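Local coordinates for S-adenosylmethionine:tRNA ribosyltransferase-isomerase (Thermotoga maritima, PDB 1VKY), which probably transfers and isomerises the ribosyl group of S-adenosylmethionine onto 7-aminomethyl-7-deazaguanine in tRNA, giving epoxyqueuosine during queuosine biosynthesis, at residues Arg39-His44 against Ile50-Phe55; Arg328-Val331 against Arg336-Ser339; Gly188-Pro193 against Gly341-Ile346. One frame throughout, in Å; residues are numbered along the deposited sequence.

Contact 1. Residues Arg39-His44 against Ile50-Phe55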
loop_
_atom_site.group_PDB
_atom_site.type_symbol
_atom_site.label_atom_id
_atom_site.label_comp_id
_atom_site.label_asym_id
_atom_site.label_seq_id
_atom_site.Cartn_x
_atom_site.Cartn_y
_atom_site.Cartn_z
ATOM N N ARG B 39 -13.041 9.630 -4.502
ATOM C CA ARG B 39 -14.451 9.867 -4.195
ATOM C C ARG B 39 -14.588 10.246 -2.725
ATOM O O ARG B 39 -13.728 9.904 -1.918
ATOM C CB ARG B 39 -15.296 8.638 -4.507
ATOM C CG ARG B 39 -15.182 8.272 -5.944
ATOM C CD ARG B 39 -16.025 7.093 -6.361
ATOM N NE ARG B 39 -17.393 7.516 -6.442
ATOM C CZ ARG B 39 -18.381 6.786 -6.921
ATOM N NH1 ARG B 39 -18.157 5.558 -7.380
ATOM N NH2 ARG B 39 -19.610 7.303 -6.926
ATOM N N LEU B 40 -15.613 11.042 -2.420
ATOM C CA LEU B 40 -15.953 11.449 -1.050
ATOM C C LEU B 40 -17.441 11.266 -0.906
ATOM O O LEU B 40 -18.205 12.018 -1.513
ATOM C CB LEU B 40 -15.594 12.931 -0.798
ATOM C CG LEU B 40 -15.943 13.571 0.558
ATOM C CD1 LEU B 40 -15.131 12.945 1.672
ATOM C CD2 LEU B 40 -15.767 15.072 0.589
ATOM N N MET B 41 -17.850 10.305 -0.084
ATOM C CA MET B 41 -19.240 10.176 0.318
ATOM C C MET B 41 -19.462 11.068 1.548
ATOM O O MET B 41 -18.729 10.985 2.507
ATOM C CB MET B 41 -19.585 8.732 0.694
ATOM C CG MET B 41 -21.073 8.519 0.916
ATOM S SD MET B 41 -21.541 6.807 1.204
ATOM C CE MET B 41 -21.197 6.031 -0.357
ATOM N N VAL B 42 -20.512 11.886 1.504
ATOM C CA VAL B 42 -20.842 12.777 2.597
ATOM C C VAL B 42 -22.137 12.326 3.249
ATOM O O VAL B 42 -23.177 12.228 2.584
ATOM C CB VAL B 42 -20.973 14.231 2.104
ATOM C CG1 VAL B 42 -21.222 15.163 3.257
ATOM C CG2 VAL B 42 -19.683 14.675 1.365
ATOM N N LEU B 43 -22.061 12.140 4.561
ATOM C CA LEU B 43 -23.160 11.742 5.415
ATOM C C LEU B 43 -23.567 12.895 6.349
ATOM O O LEU B 43 -22.754 13.419 7.091
ATOM C CB LEU B 43 -22.742 10.526 6.261
ATOM C CG LEU B 43 -22.945 9.144 5.607
ATOM C CD1 LEU B 43 -22.266 9.016 4.332
ATOM C CD2 LEU B 43 -22.497 8.089 6.549
ATOM N N HIS B 44 -24.840 13.272 6.274
ATOM C CA HIS B 44 -25.405 14.332 7.097
ATOM C C HIS B 44 -26.272 13.653 8.151
ATOM O O HIS B 44 -27.381 13.202 7.862
ATOM C CB HIS B 44 -26.249 15.276 6.236
ATOM C CG HIS B 44 -25.494 15.960 5.135
ATOM N ND1 HIS B 44 -24.945 17.212 5.279
ATOM C CD2 HIS B 44 -25.224 15.577 3.862
ATOM C CE1 HIS B 44 -24.367 17.574 4.146
ATOM N NE2 HIS B 44 -24.531 16.605 3.268
ATOM N N ILE B 50 -27.365 11.556 2.226
ATOM C CA ILE B 50 -26.099 11.027 1.712
ATOM C C ILE B 50 -25.811 11.667 0.346
ATOM O O ILE B 50 -26.699 11.724 -0.530
ATOM C CB ILE B 50 -26.153 9.481 1.597
ATOM C CG1 ILE B 50 -26.485 8.846 2.951
ATOM C CG2 ILE B 50 -24.831 8.906 1.123
ATOM C CD1 ILE B 50 -26.571 7.316 2.897
ATOM N N GLU B 51 -24.582 12.131 0.156
ATOM C CA GLU B 51 -24.144 12.663 -1.136
ATOM C C GLU B 51 -22.889 12.001 -1.638
ATOM O O GLU B 51 -22.062 11.488 -0.871
ATOM C CB GLU B 51 -23.819 14.149 -1.059
ATOM C CG GLU B 51 -24.889 15.055 -0.517
ATOM C CD GLU B 51 -24.400 16.484 -0.545
ATOM O OE1 GLU B 51 -24.012 17.042 0.505
ATOM O OE2 GLU B 51 -24.353 17.005 -1.647
ATOM N N HIS B 52 -22.730 12.051 -2.957
ATOM C CA HIS B 52 -21.594 11.409 -3.619
ATOM C C HIS B 52 -20.776 12.471 -4.355
ATOM O O HIS B 52 -21.211 12.987 -5.362
ATOM C CB HIS B 52 -22.137 10.353 -4.572
ATOM C CG HIS B 52 -22.994 9.355 -3.873
ATOM N ND1 HIS B 52 -22.470 8.324 -3.130
ATOM C CD2 HIS B 52 -24.335 9.290 -3.719
ATOM C CE1 HIS B 52 -23.457 7.634 -2.587
ATOM N NE2 HIS B 52 -24.599 8.203 -2.926
ATOM N N ARG B 53 -19.586 12.769 -3.826
ATOM C CA ARG B 53 -18.767 13.913 -4.250
ATOM C C ARG B 53 -17.349 13.410 -4.545
ATOM O O ARG B 53 -17.124 12.192 -4.586
ATOM C CB ARG B 53 -18.762 14.997 -3.161
ATOM C CG ARG B 53 -20.182 15.496 -2.857
ATOM C CD ARG B 53 -20.813 16.341 -4.033
ATOM N NE ARG B 53 -20.755 17.632 -3.467
ATOM C CZ ARG B 53 -20.198 18.680 -3.947
ATOM N NH1 ARG B 53 -19.735 18.775 -5.167
ATOM N NH2 ARG B 53 -20.228 19.717 -3.182
ATOM N N ILE B 54 -16.459 14.365 -4.813
ATOM C CA ILE B 54 -15.034 14.158 -5.017
ATOM C C ILE B 54 -14.316 14.866 -3.894
ATOM O O ILE B 54 -14.793 15.900 -3.427
ATOM C CB ILE B 54 -14.594 14.764 -6.385
ATOM C CG1 ILE B 54 -15.312 14.063 -7.517
ATOM C CG2 ILE B 54 -13.094 14.692 -6.579
ATOM C CD1 ILE B 54 -15.188 12.582 -7.478
ATOM N N PHE B 55 -13.161 14.337 -3.479
ATOM C CA PHE B 55 -12.520 14.794 -2.266
ATOM C C PHE B 55 -12.253 16.286 -2.225
ATOM O O PHE B 55 -12.448 16.918 -1.184
ATOM C CB PHE B 55 -11.225 14.033 -1.930
ATOM C CG PHE B 55 -10.831 14.194 -0.478
ATOM C CD1 PHE B 55 -11.353 13.362 0.481
ATOM C CD2 PHE B 55 -10.002 15.211 -0.080
ATOM C CE1 PHE B 55 -11.028 13.549 1.819
ATOM C CE2 PHE B 55 -9.684 15.405 1.225
ATOM C CZ PHE B 55 -10.207 14.582 2.193
HETATM O O HOH W 1 -18.677 9.889 -4.888
#
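His-44 NE2 donates to Glu-51 OE1 at 2.8 Å, the N-H pointing almost straight at the oxygen (162°). The acceptor lies in the plane of the imidazole and offers its anti lone pair, the one away from OE2, while ring and carboxylate planes are turned 26° apart. Tyr-61 OH also bonds OE1, so two groups grip that single oxygen. With an alanine here instead of His-44, Glu-51 OE1 would probably lose one of its two partners, keeping Tyr-61 OH, and the carboxylate would be freer to turn.

The link runs diagonally across an antiparallel beta hairpin, whose backbone carries two hydrogen-bonded pairs. Leu-40 N donates to Arg-53 O at 2.9 Å, and Arg-53 N returns a bond to Leu-40 O at 2.8 Å; Val-42 and Glu-51 pair in the same way. Near the open end a water takes a bond from Arg-39 NE (3.1 Å) and gives one to Arg-53 O, while Arg-39 NH1 reaches the backbone of Arg-333. The guanidinium of Arg-53 leads away, to salt bridges with Glu-57 and Glu-60.

Packing fills in around these bonds. On one face of the hairpin lie Met-41, Leu-43, Ile-50 and His-52. The thioether of Met-41 bends at chi3 (-67°), which brings CE to the edge of the His-52 ring, 3.6 Å from CE1. Its CG lies 3.8 Å from Ile-50 CG2, and helix 320-332 covers this face. On the other face Leu-40 CD1 meets Phe-55 CD1 obliquely at 4.0 Å. The chemistry is thus divided: Glu-51 and Arg-53 on the outermost strand put their polar ends into hydrogen bonds and salt bridges, whereas Leu-40, Met-41 and Leu-43 of the inner strand are buried.

Contact 2. Residues Arg328-Val331 against Arg336-Ser339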
loop_
_atom_site.group_PDB
_atom_site.type_symbol
_atom_site.label_atom_id
_atom_site.label_comp_id
_atom_site.label_asym_id
_atom_site.label_seq_id
_atom_site.Cartn_x
_atom_site.Cartn_y
_atom_site.Cartn_z
ATOM N N ARG B 328 -23.560 0.018 2.121
ATOM C CA ARG B 328 -24.220 -0.745 1.051
ATOM C C ARG B 328 -24.283 0.067 -0.246
ATOM O O ARG B 328 -24.044 -0.468 -1.340
ATOM C CB ARG B 328 -25.596 -1.186 1.511
ATOM C CG ARG B 328 -25.558 -2.428 2.419
ATOM C CD ARG B 328 -26.941 -3.079 2.604
ATOM N NE ARG B 328 -27.828 -2.172 3.323
ATOM C CZ ARG B 328 -27.866 -2.013 4.637
ATOM N NH1 ARG B 328 -27.078 -2.726 5.443
ATOM N NH2 ARG B 328 -28.713 -1.130 5.150
ATOM N N GLU B 329 -24.587 1.370 -0.137
ATOM C CA GLU B 329 -24.540 2.279 -1.297
ATOM C C GLU B 329 -23.146 2.423 -1.905
ATOM O O GLU B 329 -23.003 2.521 -3.142
ATOM C CB GLU B 329 -25.066 3.689 -0.954
ATOM C CG GLU B 329 -26.516 3.982 -1.331
ATOM C CD GLU B 329 -26.863 3.754 -2.826
ATOM O OE1 GLU B 329 -27.551 2.759 -3.132
ATOM O OE2 GLU B 329 -26.479 4.561 -3.707
ATOM N N ALA B 330 -22.115 2.440 -1.064
ATOM C CA ALA B 330 -20.741 2.504 -1.568
ATOM C C ALA B 330 -20.368 1.277 -2.412
ATOM O O ALA B 330 -19.748 1.413 -3.463
ATOM C CB ALA B 330 -19.744 2.681 -0.437
ATOM N N VAL B 331 -20.737 0.093 -1.946
ATOM C CA VAL B 331 -20.478 -1.142 -2.703
ATOM C C VAL B 331 -21.245 -1.091 -4.019
ATOM O O VAL B 331 -20.690 -1.366 -5.082
ATOM C CB VAL B 331 -20.840 -2.412 -1.861
ATOM C CG1 VAL B 331 -20.838 -3.665 -2.696
ATOM C CG2 VAL B 331 -19.892 -2.553 -0.658
ATOM N N ARG B 336 -14.055 2.602 -3.869
ATOM C CA ARG B 336 -12.894 1.845 -3.447
ATOM C C ARG B 336 -12.670 1.962 -1.944
ATOM O O ARG B 336 -12.856 3.055 -1.350
ATOM C CB ARG B 336 -11.666 2.326 -4.179
ATOM C CG ARG B 336 -11.725 2.181 -5.707
ATOM C CD ARG B 336 -10.602 2.950 -6.396
ATOM N NE ARG B 336 -10.489 4.293 -5.817
ATOM C CZ ARG B 336 -9.421 4.817 -5.200
ATOM N NH1 ARG B 336 -8.259 4.138 -5.080
ATOM N NH2 ARG B 336 -9.529 6.062 -4.701
ATOM N N PHE B 337 -12.251 0.837 -1.355
ATOM C CA PHE B 337 -12.203 0.637 0.085
ATOM C C PHE B 337 -10.786 0.457 0.606
ATOM O O PHE B 337 -9.844 0.162 -0.132
ATOM C CB PHE B 337 -13.022 -0.586 0.465
ATOM C CG PHE B 337 -14.495 -0.387 0.342
ATOM C CD1 PHE B 337 -15.082 -0.224 -0.884
ATOM C CD2 PHE B 337 -15.299 -0.451 1.452
ATOM C CE1 PHE B 337 -16.427 -0.058 -0.999
ATOM C CE2 PHE B 337 -16.671 -0.278 1.341
ATOM C CZ PHE B 337 -17.222 -0.078 0.124
ATOM N N PHE B 338 -10.665 0.655 1.905
ATOM C CA PHE B 338 -9.442 0.445 2.650
ATOM C C PHE B 338 -8.477 1.580 2.439
ATOM O O PHE B 338 -8.863 2.670 2.024
ATOM C CB PHE B 338 -8.889 -0.986 2.365
ATOM C CG PHE B 338 -8.000 -1.539 3.421
ATOM C CD1 PHE B 338 -8.371 -1.522 4.750
ATOM C CD2 PHE B 338 -6.762 -2.057 3.092
ATOM C CE1 PHE B 338 -7.537 -2.037 5.711
ATOM C CE2 PHE B 338 -5.931 -2.579 4.063
ATOM C CZ PHE B 338 -6.312 -2.575 5.354
ATOM N N SER B 339 -7.238 1.364 2.874
ATOM C CA SER B 339 -6.248 2.404 3.029
ATOM C C SER B 339 -5.936 3.300 1.824
ATOM O O SER B 339 -5.522 4.463 2.022
ATOM C CB SER B 339 -4.950 1.748 3.546
ATOM O OG SER B 339 -5.195 1.177 4.845
#
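Phe-337 reaches helix 320-332 with the far end of its ring: CZ lies 3.8 Å from Ala-330 CB and 3.7 Å from Val-331 CG2. Ala-330 CB and Val-331 CG2 are 5.2 Å apart and subtend about a right angle at Phe-337 CZ, so the para carbon settles into the notch between consecutive helical residues. Both approach the ring obliquely, and the isopropyl group of Val-331 crosses the phenyl side chain at roughly a right angle. No hydrogen bond joins the two segments; the contact is small and wholly apolar.

The benzyl group gets there because CG stands anti to its carbonyl carbon (chi1 -72°), with the bond from CA to CB already directed toward the helix. The CB of Ala-330, for its part, is directed toward the loop.

In the fold this is a helix-to-strand connection turning back on itself: the loop that leaves helix 320-332 for strand 343-346 plugs an aromatic side chain against the last turn of the helix it has just left. Farther out, the ring of Phe-303 meets that of Phe-337 with planes about 55° apart, and Tyr-20 packs against it as well. Pro-23 lies against Val-331.

The backbone of Phe-337 is held by hydrogen bonds to Leu-26 and Ala-28, which fixes the root of the ring. Gln-29 of the second subunit packs on the next two residues of the loop, Phe-338 and Ser-339.

Contact 3. Residues Gly188-Pro193 against Gly341-Ile346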
loop_
_atom_site.group_PDB
_atom_site.type_symbol
_atom_site.label_atom_id
_atom_site.label_comp_id
_atom_site.label_asym_id
_atom_site.label_seq_id
_atom_site.Cartn_x
_atom_site.Cartn_y
_atom_site.Cartn_z
ATOM N N GLY B 188 -5.728 11.337 6.034
ATOM C CA GLY B 188 -5.060 12.603 5.733
ATOM C C GLY B 188 -4.397 12.696 4.373
ATOM O O GLY B 188 -4.216 13.773 3.860
ATOM N N LEU B 189 -4.044 11.565 3.793
ATOM C CA LEU B 189 -3.320 11.550 2.526
ATOM C C LEU B 189 -4.191 11.960 1.338
ATOM O O LEU B 189 -3.650 12.235 0.286
ATOM C CB LEU B 189 -2.706 10.167 2.272
ATOM C CG LEU B 189 -1.591 9.764 3.258
ATOM C CD1 LEU B 189 -0.828 8.602 2.692
ATOM C CD2 LEU B 189 -0.628 10.912 3.609
ATOM N N HIS B 190 -5.522 12.004 1.514
ATOM C CA HIS B 190 -6.414 12.636 0.532
ATOM C C HIS B 190 -6.229 14.156 0.438
ATOM O O HIS B 190 -6.542 14.740 -0.589
ATOM C CB HIS B 190 -7.876 12.350 0.850
ATOM C CG HIS B 190 -8.216 10.896 0.928
ATOM N ND1 HIS B 190 -8.528 10.147 -0.187
ATOM C CD2 HIS B 190 -8.373 10.076 1.994
ATOM C CE1 HIS B 190 -8.841 8.916 0.190
ATOM N NE2 HIS B 190 -8.738 8.839 1.508
ATOM N N PHE B 191 -5.736 14.805 1.489
ATOM C CA PHE B 191 -5.491 16.230 1.433
ATOM C C PHE B 191 -4.181 16.504 0.667
ATOM O O PHE B 191 -3.137 16.054 1.095
ATOM C CB PHE B 191 -5.362 16.819 2.837
ATOM C CG PHE B 191 -6.654 16.927 3.577
ATOM C CD1 PHE B 191 -7.070 15.904 4.418
ATOM C CD2 PHE B 191 -7.472 18.038 3.416
ATOM C CE1 PHE B 191 -8.278 15.994 5.090
ATOM C CE2 PHE B 191 -8.677 18.135 4.085
ATOM C CZ PHE B 191 -9.086 17.120 4.925
ATOM N N THR B 192 -4.231 17.239 -0.444
ATOM C CA THR B 192 -3.015 17.654 -1.169
ATOM C C THR B 192 -2.557 19.015 -0.639
ATOM O O THR B 192 -3.338 19.728 -0.035
ATOM C CB THR B 192 -3.302 17.792 -2.661
ATOM O OG1 THR B 192 -4.324 18.769 -2.853
ATOM C CG2 THR B 192 -3.879 16.500 -3.244
ATOM N N PRO B 193 -1.306 19.412 -0.877
ATOM C CA PRO B 193 -0.876 20.774 -0.497
ATOM C C PRO B 193 -1.716 21.872 -1.137
ATOM O O PRO B 193 -1.948 22.887 -0.527
ATOM C CB PRO B 193 0.578 20.844 -0.971
ATOM C CG PRO B 193 1.038 19.402 -1.090
ATOM C CD PRO B 193 -0.204 18.611 -1.452
ATOM N N GLY B 341 -8.132 3.642 -0.784
ATOM C CA GLY B 341 -9.438 3.886 -1.400
ATOM C C GLY B 341 -10.003 5.266 -1.184
ATOM O O GLY B 341 -9.286 6.233 -0.966
ATOM N N ASP B 342 -11.321 5.330 -1.228
ATOM C CA ASP B 342 -12.021 6.580 -1.206
ATOM C C ASP B 342 -12.240 7.036 0.263
ATOM O O ASP B 342 -11.791 6.373 1.209
ATOM C CB ASP B 342 -13.351 6.427 -1.949
ATOM C CG ASP B 342 -13.148 6.186 -3.417
ATOM O OD1 ASP B 342 -12.295 6.873 -4.001
ATOM O OD2 ASP B 342 -13.803 5.345 -4.047
ATOM N N ALA B 343 -12.911 8.166 0.422
ATOM C CA ALA B 343 -13.168 8.758 1.736
ATOM C C ALA B 343 -14.657 9.019 2.019
ATOM O O ALA B 343 -15.480 9.102 1.114
ATOM C CB ALA B 343 -12.437 10.035 1.868
ATOM N N MET B 344 -14.950 9.166 3.315
ATOM C CA MET B 344 -16.267 9.540 3.855
ATOM C C MET B 344 -16.083 10.756 4.780
ATOM O O MET B 344 -15.128 10.788 5.579
ATOM C CB MET B 344 -16.804 8.359 4.657
ATOM C CG MET B 344 -18.111 8.583 5.336
ATOM S SD MET B 344 -18.642 7.094 6.197
ATOM C CE MET B 344 -19.418 6.147 4.840
ATOM N N LEU B 345 -16.961 11.750 4.615
ATOM C CA LEU B 345 -17.140 12.888 5.540
ATOM C C LEU B 345 -18.486 12.714 6.228
ATOM O O LEU B 345 -19.536 12.627 5.560
ATOM C CB LEU B 345 -17.167 14.225 4.791
ATOM C CG LEU B 345 -17.502 15.505 5.565
ATOM C CD1 LEU B 345 -16.532 15.753 6.719
ATOM C CD2 LEU B 345 -17.565 16.726 4.642
ATOM N N ILE B 346 -18.442 12.632 7.551
ATOM C CA ILE B 346 -19.620 12.551 8.364
ATOM C C ILE B 346 -19.753 13.849 9.107
ATOM O O ILE B 346 -18.876 14.194 9.888
ATOM C CB ILE B 346 -19.557 11.399 9.335
ATOM C CG1 ILE B 346 -19.270 10.096 8.588
ATOM C CG2 ILE B 346 -20.917 11.312 10.084
ATOM C CD1 ILE B 346 -18.518 9.143 9.343
#
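His-190 meets Ala-343 and Gly-341 in a buried, edge-and-face contact, where a 3-10 turn is laid against strand 343-346 of the large mixed beta sheet and the residues leading into it. The strand runs inside that sheet, parallel to 39-44 on one flank and antiparallel to 298-302 on the other. The 188-190 turn comes just before helix 193-202, nearly 150 residues earlier in the chain, so the contact joins parts of the fold far apart in sequence.

The face of the imidazole takes a CH-pi contact: Ala-343 CB lies 4.0 Å from the ring centroid and only 15° off the normal, shifted a little toward the rim and closest to NE2. Strand and turn both contribute to this, since the CB atoms of Ala-343 and His-190 each point toward the opposite segment. In His-190, CG is anti to the carbonyl carbon (chi1 -57°), which sends the ring out from the turn toward the strand.

Both ring nitrogens are satisfied by neighbours beyond the segments, ND1 by Ser-38 OG and NE2 by Asn-302 OD1. With its two nitrogens held, the ring has little freedom to flip about the CB-CG bond. The ring of Phe-55 meets it, planes about 20° apart.

The turn itself is closed by a hydrogen bond from Phe-191 N to Gly-188 O (3.0 Å), and Thr-192, as N-cap, directs OG1 to Leu-195 N at the start of helix 193-202. The CB of Asp-342 points away from segment 188-193; its OD1 takes a salt bridge from Arg-336 and a hydrogen bond from Arg-39 N. At the edge of the His-190 ring, in its plane, Gly-341 O approaches CE1, the carbon between the two nitrogens, to 3.0 Å.

Overall arrangement
From the N terminus, contact 1 comes first: it closes the short hairpin loop between strands 39-44 and 49-54, at one edge of the mixed sheet. Contact 3 then opens at 188-193 and closes only at 341-346, spanning most of the C-terminal half. Contact 2 is nested inside that span and closes the brief turn between helix 320-332 and the loop before strand 343-346. Contact 1 lies in series with both. Strand 343-346 pairs with 39-44, so contacts 1 and 3 share a sheet; helix 320-332 lies on the hairpin through Met-41 and Ala-330, and an Arg-336 to Asp-342 salt bridge links contacts 2 and 3.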